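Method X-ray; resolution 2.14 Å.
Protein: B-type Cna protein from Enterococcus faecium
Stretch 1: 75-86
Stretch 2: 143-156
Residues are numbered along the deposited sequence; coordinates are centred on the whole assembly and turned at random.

Stretch 1, residues 75-86: SDEFYRMFKGGF
Stretch 2 143-156: KIYDYAKNGKDTPN

Two helices of one chain, one that begins at Asp76 and one that enters from earlier in the chain and runs through Asn150, pack with their axes 7.8 Å apart at closest approach and their N-to-C directions 143° apart, so they run roughly antiparallel. Register is set by Glu77 opposite Ala148 (CA to CA 4.6 Å) and Gly85 opposite Ile144 (CA to CA 5.7 Å). Beyond Asn150 (phi/psi -111/-9), Gly151 leaves helical geometry at -69/163, and the loop that follows, with Lys152 at -102/-20, Asp153 at -71/144 and Thr154 at -137/169, brings the Thr154 CA to 5.5 Å from the Asp76 CA. Ser75 (chi1 p) caps the first helix through weak bonds from Glu77 N and Phe78 N to its OG, at 3.3 and 3.4 Å.

Polar contacts centre on Arg80 (chi1 to chi3 m, t, m; chi4 -85°), whose guanidinium meets backbone carbonyls of the last helical turn and of the loop after it. Arg80 NH2 donates to Ala148 O (2.8 Å) and Arg80 NH1 to Asp153 O (2.8 Å). Arg80 NE donates to Ala148 O at 3.1 Å and, weakly, to Tyr147 O at 3.1 Å. These acceptors lie near the guanidinium plane, where its N-H groups point. Gly151 O instead sits over one face, 3.1 Å from Arg80 CZ, and is poorly angled for hydrogen bonding. Ala148 O also receives a CA-H...O contact from Glu77 CA (3.5 Å), consistent with the close backbone approach there.

Charge pairing joins Glu77 (m, t, chi3 -36°) to Lys149 (m, m, m, t): Lys149 NZ donates to Glu77 OE2 at 2.6 Å in a salt bridge. The Lys149 CA-to-CB bond points away from the first helix, but its folded chain brings the ammonium back. Lys83, all t, places NZ 4.0 Å from Asp153 OD2, beyond salt-bridge range. Asp153 OD2 accepts from Tyr147 OH within the second stretch (2.5 Å), tying the helix to the segment beyond it.

Two aromatic rings provide CH-pi surfaces. Arg80 CD lies 4.0 Å from the centroid of the Tyr147 ring (chi1 t, chi2 66°), over its face; Pro155 CD lies 4.0 Å from the centroid of the Tyr79 ring (chi1 t, chi2 76°), likewise over the face. Pro155 has a C-gamma endo pucker.

Apolar packing continues with Met81 (t, t, p) CG 4.3 Å from Ile144 (m, t) CG2 and Met81 CB 4.5 Å from Ala148 CB. Gly84 lets the chains close in, its CA 3.8 Å from Tyr147 CD2; an ideal CB there would clash with that atom at 2.5 Å. Altogether 840 Å² is buried, both sides summed.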

# COMPACT_ATOMS: atom_id res chain seq x y z
N SER A 75 6.34 -4.14 6.09
CA SER A 75 7.11 -2.90 6.17
C SER A 75 7.19 -2.16 4.82
O SER A 75 6.82 -2.70 3.78
CB SER A 75 8.51 -3.19 6.67
OG SER A 75 9.21 -3.93 5.70
N ASP A 76 7.71 -0.94 4.84
CA ASP A 76 7.99 -0.20 3.62
C ASP A 76 8.95 -0.96 2.69
O ASP A 76 8.85 -0.85 1.46
CB ASP A 76 8.54 1.19 3.95
CG ASP A 76 7.49 2.11 4.61
OD1 ASP A 76 6.27 1.74 4.61
OD2 ASP A 76 7.89 3.17 5.14
N GLU A 77 9.86 -1.73 3.26
CA GLU A 77 10.79 -2.55 2.46
C GLU A 77 10.01 -3.57 1.64
O GLU A 77 10.26 -3.71 0.45
CB GLU A 77 11.84 -3.24 3.35
CG GLU A 77 12.72 -2.29 4.16
CD GLU A 77 13.83 -3.00 4.94
OE1 GLU A 77 13.59 -4.12 5.44
OE2 GLU A 77 14.96 -2.45 5.05
N PHE A 78 9.07 -4.27 2.27
CA PHE A 78 8.22 -5.22 1.56
C PHE A 78 7.30 -4.53 0.54
O PHE A 78 7.10 -5.06 -0.54
CB PHE A 78 7.41 -6.10 2.54
CG PHE A 78 8.20 -7.27 3.10
CD1 PHE A 78 8.39 -8.41 2.33
CD2 PHE A 78 8.77 -7.21 4.36
CE1 PHE A 78 9.16 -9.48 2.81
CE2 PHE A 78 9.54 -8.29 4.85
CZ PHE A 78 9.71 -9.43 4.09
N TYR A 79 6.76 -3.36 0.87
CA TYR A 79 6.00 -2.57 -0.11
C TYR A 79 6.82 -2.36 -1.36
O TYR A 79 6.36 -2.66 -2.44
CB TYR A 79 5.58 -1.21 0.48
CG TYR A 79 4.95 -0.28 -0.55
CD1 TYR A 79 3.64 -0.47 -0.99
CD2 TYR A 79 5.67 0.78 -1.08
CE1 TYR A 79 3.07 0.37 -1.94
CE2 TYR A 79 5.13 1.64 -2.02
CZ TYR A 79 3.83 1.43 -2.45
OH TYR A 79 3.29 2.27 -3.37
N ARG A 80 8.04 -1.86 -1.19
CA ARG A 80 8.92 -1.59 -2.31
C ARG A 80 9.34 -2.84 -3.07
O ARG A 80 9.50 -2.77 -4.29
CB ARG A 80 10.13 -0.78 -1.85
CG ARG A 80 9.80 0.67 -1.56
CD ARG A 80 11.04 1.52 -1.41
NE ARG A 80 11.80 1.16 -0.21
CZ ARG A 80 11.59 1.62 1.02
NH1 ARG A 80 10.62 2.50 1.30
NH2 ARG A 80 12.39 1.19 2.00
N MET A 81 9.50 -3.96 -2.38
CA MET A 81 9.81 -5.22 -3.06
C MET A 81 8.74 -5.53 -4.10
O MET A 81 9.07 -5.88 -5.24
CB MET A 81 9.94 -6.38 -2.07
CG MET A 81 10.21 -7.74 -2.70
SD MET A 81 9.94 -9.10 -1.55
CE MET A 81 8.14 -9.24 -1.56
N PHE A 82 7.47 -5.41 -3.71
CA PHE A 82 6.37 -5.61 -4.64
C PHE A 82 6.37 -4.58 -5.77
O PHE A 82 6.32 -4.95 -6.92
CB PHE A 82 5.01 -5.60 -3.92
CG PHE A 82 4.72 -6.87 -3.17
CD1 PHE A 82 4.24 -8.00 -3.84
CD2 PHE A 82 4.89 -6.94 -1.80
CE1 PHE A 82 3.95 -9.17 -3.14
CE2 PHE A 82 4.62 -8.11 -1.10
CZ PHE A 82 4.15 -9.22 -1.78
N LYS A 83 6.46 -3.30 -5.44
CA LYS A 83 6.42 -2.21 -6.44
C LYS A 83 7.58 -2.26 -7.43
O LYS A 83 7.40 -1.97 -8.61
CB LYS A 83 6.39 -0.85 -5.75
CG LYS A 83 6.03 0.30 -6.67
CD LYS A 83 6.25 1.67 -6.04
CE LYS A 83 6.12 2.74 -7.12
NZ LYS A 83 5.86 4.08 -6.55
N GLY A 84 8.77 -2.62 -6.94
CA GLY A 84 9.98 -2.69 -7.77
C GLY A 84 10.39 -4.07 -8.25
O GLY A 84 11.40 -4.21 -8.91
N GLY A 85 9.59 -5.08 -7.92
CA GLY A 85 9.86 -6.47 -8.29
C GLY A 85 8.76 -7.05 -9.19
O GLY A 85 7.91 -6.31 -9.73
N PHE A 86 8.79 -8.36 -9.36
CA PHE A 86 7.92 -9.04 -10.31
C PHE A 86 6.57 -9.30 -9.61
O PHE A 86 6.59 -9.60 -8.40
CB PHE A 86 8.58 -10.33 -10.79
CG PHE A 86 7.70 -11.19 -11.68
CD1 PHE A 86 6.87 -12.15 -11.11
CD2 PHE A 86 7.73 -11.04 -13.05
CE1 PHE A 86 6.05 -12.94 -11.92
CE2 PHE A 86 6.90 -11.83 -13.86
CZ PHE A 86 6.07 -12.79 -13.30
N LYS A 143 19.02 -5.24 -8.10
CA LYS A 143 18.16 -4.11 -8.42
C LYS A 143 17.01 -4.03 -7.42
O LYS A 143 16.80 -3.01 -6.80
CB LYS A 143 17.61 -4.24 -9.85
CG LYS A 143 16.87 -2.99 -10.32
CD LYS A 143 16.57 -3.02 -11.80
CE LYS A 143 15.25 -2.31 -12.16
NZ LYS A 143 15.42 -0.85 -12.38
N ILE A 144 16.28 -5.13 -7.25
CA ILE A 144 15.07 -5.14 -6.40
C ILE A 144 15.45 -4.88 -4.94
O ILE A 144 14.81 -4.07 -4.26
CB ILE A 144 14.27 -6.45 -6.55
CG1 ILE A 144 13.79 -6.65 -8.00
CG2 ILE A 144 13.05 -6.47 -5.63
CD1 ILE A 144 13.45 -8.11 -8.32
N TYR A 145 16.50 -5.55 -4.46
CA TYR A 145 16.94 -5.42 -3.07
C TYR A 145 17.38 -3.99 -2.76
O TYR A 145 16.96 -3.40 -1.77
CB TYR A 145 18.07 -6.41 -2.80
CG TYR A 145 18.53 -6.49 -1.38
CD1 TYR A 145 17.67 -6.87 -0.38
CD2 TYR A 145 19.85 -6.20 -1.04
CE1 TYR A 145 18.08 -6.96 0.94
CE2 TYR A 145 20.29 -6.31 0.28
CZ TYR A 145 19.38 -6.68 1.27
OH TYR A 145 19.77 -6.79 2.58
N ASP A 146 18.21 -3.41 -3.63
CA ASP A 146 18.65 -2.03 -3.47
C ASP A 146 17.45 -1.08 -3.33
O ASP A 146 17.44 -0.22 -2.46
CB ASP A 146 19.53 -1.62 -4.65
CG ASP A 146 20.16 -0.23 -4.46
OD1 ASP A 146 20.48 0.15 -3.31
OD2 ASP A 146 20.30 0.53 -5.45
N TYR A 147 16.44 -1.26 -4.19
CA TYR A 147 15.24 -0.45 -4.13
C TYR A 147 14.46 -0.69 -2.82
O TYR A 147 14.04 0.26 -2.16
CB TYR A 147 14.36 -0.68 -5.36
CG TYR A 147 13.08 0.12 -5.34
CD1 TYR A 147 13.12 1.51 -5.42
CD2 TYR A 147 11.84 -0.51 -5.22
CE1 TYR A 147 11.96 2.26 -5.39
CE2 TYR A 147 10.68 0.24 -5.18
CZ TYR A 147 10.74 1.62 -5.27
OH TYR A 147 9.58 2.34 -5.23
N ALA A 148 14.29 -1.95 -2.43
CA ALA A 148 13.60 -2.29 -1.18
C ALA A 148 14.26 -1.70 0.07
O ALA A 148 13.58 -1.13 0.92
CB ALA A 148 13.46 -3.79 -1.06
N LYS A 149 15.58 -1.82 0.17
CA LYS A 149 16.35 -1.27 1.29
C LYS A 149 16.46 0.25 1.24
O LYS A 149 16.26 0.91 2.25
CB LYS A 149 17.80 -1.82 1.31
CG LYS A 149 17.96 -3.34 1.42
CD LYS A 149 17.32 -3.91 2.68
CE LYS A 149 18.06 -3.53 3.93
NZ LYS A 149 17.20 -3.82 5.11
N ASN A 150 16.79 0.79 0.07
CA ASN A 150 17.24 2.19 -0.05
C ASN A 150 16.30 3.14 -0.76
O ASN A 150 16.54 4.34 -0.73
CB ASN A 150 18.63 2.22 -0.72
CG ASN A 150 19.65 1.38 0.05
OD1 ASN A 150 19.81 1.54 1.25
ND2 ASN A 150 20.34 0.49 -0.65
N GLY A 151 15.24 2.63 -1.39
CA GLY A 151 14.23 3.47 -2.07
C GLY A 151 13.42 4.26 -1.06
O GLY A 151 13.40 3.94 0.12
N LYS A 152 12.73 5.30 -1.54
CA LYS A 152 12.00 6.22 -0.67
C LYS A 152 10.48 6.01 -0.62
O LYS A 152 9.84 6.48 0.32
CB LYS A 152 12.27 7.65 -1.17
CG LYS A 152 11.44 7.93 -2.43
CD LYS A 152 11.97 9.01 -3.38
CE LYS A 152 11.45 8.77 -4.80
NZ LYS A 152 11.98 9.80 -5.74
N ASP A 153 9.91 5.32 -1.62
CA ASP A 153 8.44 5.22 -1.77
C ASP A 153 7.83 4.34 -0.70
O ASP A 153 8.42 3.33 -0.29
CB ASP A 153 8.04 4.68 -3.15
CG ASP A 153 8.67 5.45 -4.29
OD1 ASP A 153 8.33 6.63 -4.48
OD2 ASP A 153 9.51 4.85 -5.02
N THR A 154 6.64 4.73 -0.26
CA THR A 154 5.89 4.07 0.81
C THR A 154 4.43 3.99 0.37
O THR A 154 4.06 4.64 -0.61
CB THR A 154 5.96 4.86 2.13
OG1 THR A 154 5.07 5.98 2.08
CG2 THR A 154 7.41 5.37 2.44
N PRO A 155 3.59 3.21 1.09
CA PRO A 155 2.15 3.22 0.81
C PRO A 155 1.36 4.39 1.45
O PRO A 155 0.13 4.33 1.53
CB PRO A 155 1.69 1.87 1.38
CG PRO A 155 2.62 1.64 2.52
CD PRO A 155 3.95 2.19 2.11
N ASN A 156 2.05 5.43 1.89
CA ASN A 156 1.45 6.58 2.53
C ASN A 156 0.29 7.21 1.71
O ASN A 156 0.39 7.36 0.50
CB ASN A 156 2.53 7.65 2.83
CG ASN A 156 1.96 8.91 3.46
OD1 ASN A 156 1.56 8.90 4.61
ND2 ASN A 156 1.92 10.01 2.70